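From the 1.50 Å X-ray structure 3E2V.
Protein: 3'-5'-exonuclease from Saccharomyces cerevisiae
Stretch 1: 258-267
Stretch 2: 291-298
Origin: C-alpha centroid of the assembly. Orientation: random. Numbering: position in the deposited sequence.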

ATOM      1  N   SER A 258      -1.235  -5.712 -17.017  1.00 18.28           N
ATOM      2  CA  SER A 258      -1.227  -6.779 -17.986  1.00 18.58           C
ATOM      3  C   SER A 258      -0.065  -7.741 -17.777  1.00 18.25           C
ATOM      4  O   SER A 258       0.848  -7.470 -16.995  1.00 17.41           O
ATOM      5  N   ALA A 259      -0.091  -8.866 -18.487  1.00 17.58           N
ATOM      6  CA  ALA A 259       1.029  -9.818 -18.474  1.00 17.90           C
ATOM      7  C   ALA A 259       2.334  -9.160 -18.941  1.00 17.68           C
ATOM      8  O   ALA A 259       3.397  -9.429 -18.393  1.00 17.48           O
ATOM      9  N   ILE A 260       2.245  -8.290 -19.947  1.00 18.22           N
ATOM     10  CA  ILE A 260       3.421  -7.571 -20.440  1.00 18.99           C
ATOM     11  C   ILE A 260       3.964  -6.628 -19.357  1.00 17.99           C
ATOM     12  O   ILE A 260       5.173  -6.571 -19.122  1.00 17.22           O
ATOM     13  N   ASP A 261       3.062  -5.924 -18.681  1.00 17.01           N
ATOM     14  CA  ASP A 261       3.471  -5.037 -17.587  1.00 16.44           C
ATOM     15  C   ASP A 261       4.154  -5.830 -16.484  1.00 16.14           C
ATOM     16  O   ASP A 261       5.188  -5.395 -15.944  1.00 15.27           O
ATOM     17  N   LEU A 262       3.579  -6.982 -16.135  1.00 15.10           N
ATOM     18  CA  LEU A 262       4.165  -7.813 -15.081  1.00 14.81           C
ATOM     19  C   LEU A 262       5.604  -8.192 -15.414  1.00 14.63           C
ATOM     20  O   LEU A 262       6.478  -8.117 -14.566  1.00 14.91           O
ATOM     21  N   GLN A 263       5.849  -8.632 -16.650  1.00 15.02           N
ATOM     22  CA  GLN A 263       7.193  -9.025 -17.035  1.00 15.48           C
ATOM     23  C   GLN A 263       8.163  -7.826 -16.970  1.00 15.50           C
ATOM     24  O   GLN A 263       9.306  -7.979 -16.537  1.00 15.46           O
ATOM     25  N   LYS A 264       7.705  -6.642 -17.360  1.00 15.27           N
ATOM     26  CA  LYS A 264       8.557  -5.459 -17.236  1.00 15.56           C
ATOM     27  C   LYS A 264       8.933  -5.214 -15.774  1.00 15.60           C
ATOM     28  O   LYS A 264      10.088  -4.870 -15.473  1.00 16.13           O
ATOM     29  N   LEU A 265       7.972  -5.382 -14.865  1.00 15.03           N
ATOM     30  CA  LEU A 265       8.253  -5.158 -13.451  1.00 14.81           C
ATOM     31  C   LEU A 265       9.200  -6.222 -12.894  1.00 14.93           C
ATOM     32  O   LEU A 265      10.165  -5.897 -12.191  1.00 14.79           O
ATOM     33  N   LEU A 266       8.947  -7.491 -13.214  1.00 16.03           N
ATOM     34  CA  LEU A 266       9.780  -8.575 -12.678  1.00 16.76           C
ATOM     35  C   LEU A 266      11.212  -8.486 -13.160  1.00 17.54           C
ATOM     36  O   LEU A 266      12.138  -8.841 -12.421  1.00 18.62           O
ATOM     37  N   ASN A 267      11.389  -7.997 -14.384  1.00 18.25           N
ATOM     38  CA  ASN A 267      12.712  -7.899 -14.997  1.00 19.97           C
ATOM     39  C   ASN A 267      13.484  -6.658 -14.551  1.00 19.88           C
ATOM     40  O   ASN A 267      14.708  -6.588 -14.714  1.00 20.97           O
ATOM     41  N   LYS A 291      -1.290 -15.828 -11.978  1.00 19.19           N
ATOM     42  CA  LYS A 291      -0.698 -17.169 -12.055  1.00 20.47           C
ATOM     43  C   LYS A 291       0.781 -17.092 -12.440  1.00 19.85           C
ATOM     44  O   LYS A 291       1.557 -17.967 -12.052  1.00 20.56           O
ATOM     45  N   GLN A 292       1.156 -16.038 -13.174  1.00 19.20           N
ATOM     46  CA  GLN A 292       2.534 -15.856 -13.654  1.00 19.24           C
ATOM     47  C   GLN A 292       3.467 -15.165 -12.662  1.00 18.49           C
ATOM     48  O   GLN A 292       4.678 -15.089 -12.896  1.00 18.59           O
ATOM     49  N   ILE A 293       2.922 -14.650 -11.563  1.00 17.14           N
ATOM     50  CA  ILE A 293       3.783 -14.043 -10.541  1.00 16.22           C
ATOM     51  C   ILE A 293       4.542 -15.144  -9.784  1.00 16.09           C
ATOM     52  O   ILE A 293       3.916 -16.035  -9.208  1.00 16.31           O
ATOM     53  N   PRO A 294       5.886 -15.092  -9.760  1.00 15.78           N
ATOM     54  CA  PRO A 294       6.594 -16.115  -8.967  1.00 16.18           C
ATOM     55  C   PRO A 294       6.091 -16.122  -7.527  1.00 15.51           C
ATOM     56  O   PRO A 294       5.969 -15.065  -6.896  1.00 14.98           O
ATOM     57  N   THR A 295       5.776 -17.310  -7.014  1.00 15.13           N
ATOM     58  CA  THR A 295       5.067 -17.405  -5.740  1.00 15.63           C
ATOM     59  C   THR A 295       5.794 -16.709  -4.583  1.00 15.78           C
ATOM     60  O   THR A 295       5.149 -16.070  -3.746  1.00 16.21           O
ATOM     61  N   GLU A 296       7.121 -16.803  -4.543  1.00 15.09           N
ATOM     62  CA  GLU A 296       7.885 -16.130  -3.494  1.00 15.30           C
ATOM     63  C   GLU A 296       8.033 -14.615  -3.692  1.00 15.51           C
ATOM     64  O   GLU A 296       8.602 -13.925  -2.836  1.00 17.34           O
ATOM     65  N   ARG A 297       7.510 -14.106  -4.807  1.00 15.41           N
ATOM     66  CA  ARG A 297       7.542 -12.667  -5.049  1.00 15.22           C
ATOM     67  C   ARG A 297       6.164 -12.030  -4.954  1.00 15.35           C
ATOM     68  O   ARG A 297       5.998 -10.847  -5.253  1.00 15.70           O
ATOM     69  N   LEU A 298       5.197 -12.814  -4.487  1.00 14.24           N
ATOM     70  CA  LEU A 298       3.797 -12.393  -4.381  1.00 14.49           C
ATOM     71  C   LEU A 298       3.510 -12.056  -2.928  1.00 14.88           C
ATOM     72  O   LEU A 298       3.805 -12.851  -2.028  1.00 15.77           O
TER

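Stretch 2 packs against the helix that begins at Ala259, and the two segments together bury 345 Å² of surface. Walking along stretch 2, Lys291 contributes nothing to this contact: its chi1 is t, the rest of its chain is extended, and its end leads away from the helix.

Gln292 is the first residue to engage. Its CA-to-CB bond points toward stretch 1, and with chi1 m and chi2 t the side chain reaches the first turn of the helix, where OE1 lies 3.5 Å from Ala259 CB. That is a van der Waals contact, since a methyl group offers no hydrogen-bonding partner. Nearer the backbone, Gln292 CB sits 3.9 Å from Leu262 CD2. Gln292 OE1 and its backbone O are joined to the helix through water. Water 1 donates to Gln292 OE1 (2.9 Å from its oxygen) and to Ala259 O (2.8 Å), and accepts from Gln263 NE2 (2.8 Å). Water 2 accepts from the same Gln263 NE2 (2.9 Å) and donates to Gln292 O (2.6 Å). The m, m rotamer of Gln263 starts sideways but brings its end nearer to stretch 2, and the two hydrogens of NE2 let it donate to both waters. Gln263 NE2 is still 4.6 Å from Gln292 CB, its nearest atom in stretch 2, and the link runs through the waters.

Ile293 is buried. Its CA-to-CB bond runs sideways, yet the m, t rotamer places CG1 3.8 Å from Leu262 CD2. Leu262 points toward stretch 2 with chi1 t and chi2 p, so its CD2 methyl meets both Gln292 and Ile293.

Pro294 also projects sideways and presents its ring, in the C-gamma exo pucker, to Leu266: CD is 3.7 Å from Leu266 CD1. Leu266, an m, t rotamer pointing toward stretch 2, has 88 Å² covered, the largest area of any residue here.

Thr295 and Glu296 are out of reach of the helix. They share a 3-10 turn with Arg297, marked by the 2.8 Å hydrogen bond from Arg297 N to Pro294 O, and after this turn Arg297 returns to Leu266, the residue that Pro294 also touches. Arg297 points toward stretch 1, with chi1 m, chi2 t and chi3 p. Its NH2 donates to Leu266 O at 3.3 Å; the 163° angle is favourable, but the length makes the bond weak. Leu266 CD2 lies over one face of the guanidinium, 3.7 Å from Arg297 CZ, so Leu266 supplies both an apolar cover and a carbonyl acceptor. Leu298, chi1 t, is buried but out of reach of the helix.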

ATOM      1  CB  SER A 258      -1.128  -6.164 -19.378  1.00 18.88           C
ATOM      2  OG  SER A 258       0.168  -5.623 -19.587  1.00 21.08           O
ATOM      3  CB  ALA A 259       0.711 -11.040 -19.333  1.00 18.74           C
ATOM      4  CB  ILE A 260       3.097  -6.787 -21.744  1.00 19.23           C
ATOM      5  CG1 ILE A 260       2.756  -7.766 -22.881  1.00 20.80           C
ATOM      6  CG2 ILE A 260       4.278  -5.909 -22.163  1.00 21.09           C
ATOM      7  CD1 ILE A 260       2.078  -7.118 -24.101  1.00 21.97           C
ATOM      8  CB  ASP A 261       2.267  -4.352 -16.933  1.00 17.04           C
ATOM      9  CG  ASP A 261       1.549  -3.398 -17.839  1.00 20.63           C
ATOM     10  OD1 ASP A 261       2.170  -2.864 -18.790  1.00 23.09           O
ATOM     11  OD2 ASP A 261       0.339  -3.175 -17.558  1.00 23.50           O
ATOM     12  CB  LEU A 262       3.336  -9.073 -14.821  1.00 14.43           C
ATOM     13  CG  LEU A 262       3.974 -10.056 -13.835  1.00 14.25           C
ATOM     14  CD1 LEU A 262       4.095  -9.433 -12.429  1.00 15.86           C
ATOM     15  CD2 LEU A 262       3.203 -11.384 -13.786  1.00 14.62           C
ATOM     16  CB  GLN A 263       7.180  -9.699 -18.404  1.00 16.46           C
ATOM     17  CG  GLN A 263       6.444 -11.041 -18.401  1.00 18.60           C
ATOM     18  CD  GLN A 263       7.002 -12.008 -17.357  1.00 21.15           C
ATOM     19  OE1 GLN A 263       8.216 -12.205 -17.265  1.00 25.05           O
ATOM     20  NE2 GLN A 263       6.119 -12.610 -16.569  1.00 21.21           N
ATOM     21  CB  LYS A 264       7.865  -4.223 -17.816  1.00 15.93           C
ATOM     22  CG  LYS A 264       7.734  -4.246 -19.355  1.00 16.40           C
ATOM     23  CD  LYS A 264       6.818  -3.142 -19.851  1.00 17.34           C
ATOM     24  CE  LYS A 264       6.796  -3.135 -21.371  1.00 19.76           C
ATOM     25  NZ  LYS A 264       5.822  -2.159 -21.935  1.00 23.54           N
ATOM     26  CB  LEU A 265       6.946  -5.111 -12.646  1.00 14.03           C
ATOM     27  CG  LEU A 265       6.005  -3.933 -12.961  1.00 14.74           C
ATOM     28  CD1 LEU A 265       4.703  -4.139 -12.219  1.00 16.19           C
ATOM     29  CD2 LEU A 265       6.630  -2.615 -12.547  1.00 15.77           C
ATOM     30  CB  LEU A 266       9.195  -9.955 -13.010  1.00 16.49           C
ATOM     31  CG  LEU A 266       7.841 -10.269 -12.377  1.00 16.04           C
ATOM     32  CD1 LEU A 266       7.280 -11.560 -12.968  1.00 16.98           C
ATOM     33  CD2 LEU A 266       7.914 -10.384 -10.849  1.00 16.11           C
ATOM     34  CB  ASN A 267      12.579  -7.983 -16.523  1.00 21.06           C
ATOM     35  CG  ASN A 267      12.245  -9.392 -17.002  1.00 24.40           C
ATOM     36  OD1 ASN A 267      12.716 -10.386 -16.442  1.00 29.18           O
ATOM     37  ND2 ASN A 267      11.418  -9.484 -18.034  1.00 28.11           N
ATOM     38  CB  LYS A 291      -1.470 -18.055 -13.039  1.00 21.36           C
ATOM     39  CG  LYS A 291      -1.109 -19.531 -12.941  1.00 24.57           C
ATOM     40  CD  LYS A 291      -2.069 -20.389 -13.744  1.00 28.19           C
ATOM     41  CE  LYS A 291      -1.676 -21.851 -13.685  1.00 31.59           C
ATOM     42  NZ  LYS A 291      -2.537 -22.681 -14.584  1.00 34.28           N
ATOM     43  CB  GLN A 292       2.553 -15.090 -14.977  1.00 19.98           C
ATOM     44  CG  GLN A 292       1.824 -15.816 -16.117  1.00 22.54           C
ATOM     45  CD  GLN A 292       1.596 -14.933 -17.320  1.00 28.74           C
ATOM     46  OE1 GLN A 292       1.262 -13.754 -17.187  1.00 30.62           O
ATOM     47  NE2 GLN A 292       1.752 -15.505 -18.512  1.00 30.81           N
ATOM     48  CB  ILE A 293       2.974 -13.235  -9.503  1.00 15.82           C
ATOM     49  CG1 ILE A 293       2.117 -12.152 -10.174  1.00 15.71           C
ATOM     50  CG2 ILE A 293       3.935 -12.595  -8.482  1.00 14.94           C
ATOM     51  CD1 ILE A 293       1.029 -11.563  -9.252  1.00 15.99           C
ATOM     52  CB  PRO A 294       8.049 -15.658  -9.029  1.00 16.15           C
ATOM     53  CG  PRO A 294       8.134 -14.912 -10.374  1.00 16.49           C
ATOM     54  CD  PRO A 294       6.821 -14.153 -10.414  1.00 15.86           C
ATOM     55  CB  THR A 295       4.730 -18.878  -5.434  1.00 15.47           C
ATOM     56  OG1 THR A 295       3.873 -19.359  -6.473  1.00 17.92           O
ATOM     57  CG2 THR A 295       4.034 -19.024  -4.073  1.00 16.79           C
ATOM     58  CB  GLU A 296       9.257 -16.799  -3.324  1.00 15.37           C
ATOM     59  CG  GLU A 296      10.347 -16.296  -4.259  1.00 16.06           C
ATOM     60  CD  GLU A 296      10.298 -16.847  -5.674  1.00 17.02           C
ATOM     61  OE1 GLU A 296       9.314 -17.507  -6.059  1.00 16.78           O
ATOM     62  OE2 GLU A 296      11.293 -16.630  -6.413  1.00 18.79           O
ATOM     63  CB  ARG A 297       8.221 -12.384  -6.384  1.00 16.48           C
ATOM     64  CG  ARG A 297       9.720 -12.786  -6.317  1.00 18.94           C
ATOM     65  CD  ARG A 297      10.409 -12.679  -7.628  1.00 22.59           C
ATOM     66  NE  ARG A 297      10.606 -11.277  -7.958  1.00 21.29           N
ATOM     67  CZ  ARG A 297      11.127 -10.837  -9.092  1.00 21.57           C
ATOM     68  NH1 ARG A 297      11.523 -11.686 -10.051  1.00 21.74           N
ATOM     69  NH2 ARG A 297      11.242  -9.537  -9.273  1.00 17.54           N
ATOM     70  CB  LEU A 298       2.900 -13.560  -4.836  1.00 15.21           C
ATOM     71  CG  LEU A 298       1.397 -13.306  -5.020  1.00 16.12           C
ATOM     72  CD1 LEU A 298       0.920 -14.259  -6.116  1.00 19.45           C
ATOM     73  CD2 LEU A 298       0.597 -13.499  -3.729  1.00 18.01           C
TER
HETATM   74  O   HOH W   1       3.536 -12.035 -17.357  1.00 27.33           O
HETATM   75  O   HOH W   2       6.504 -14.876 -14.802  1.00 25.25           O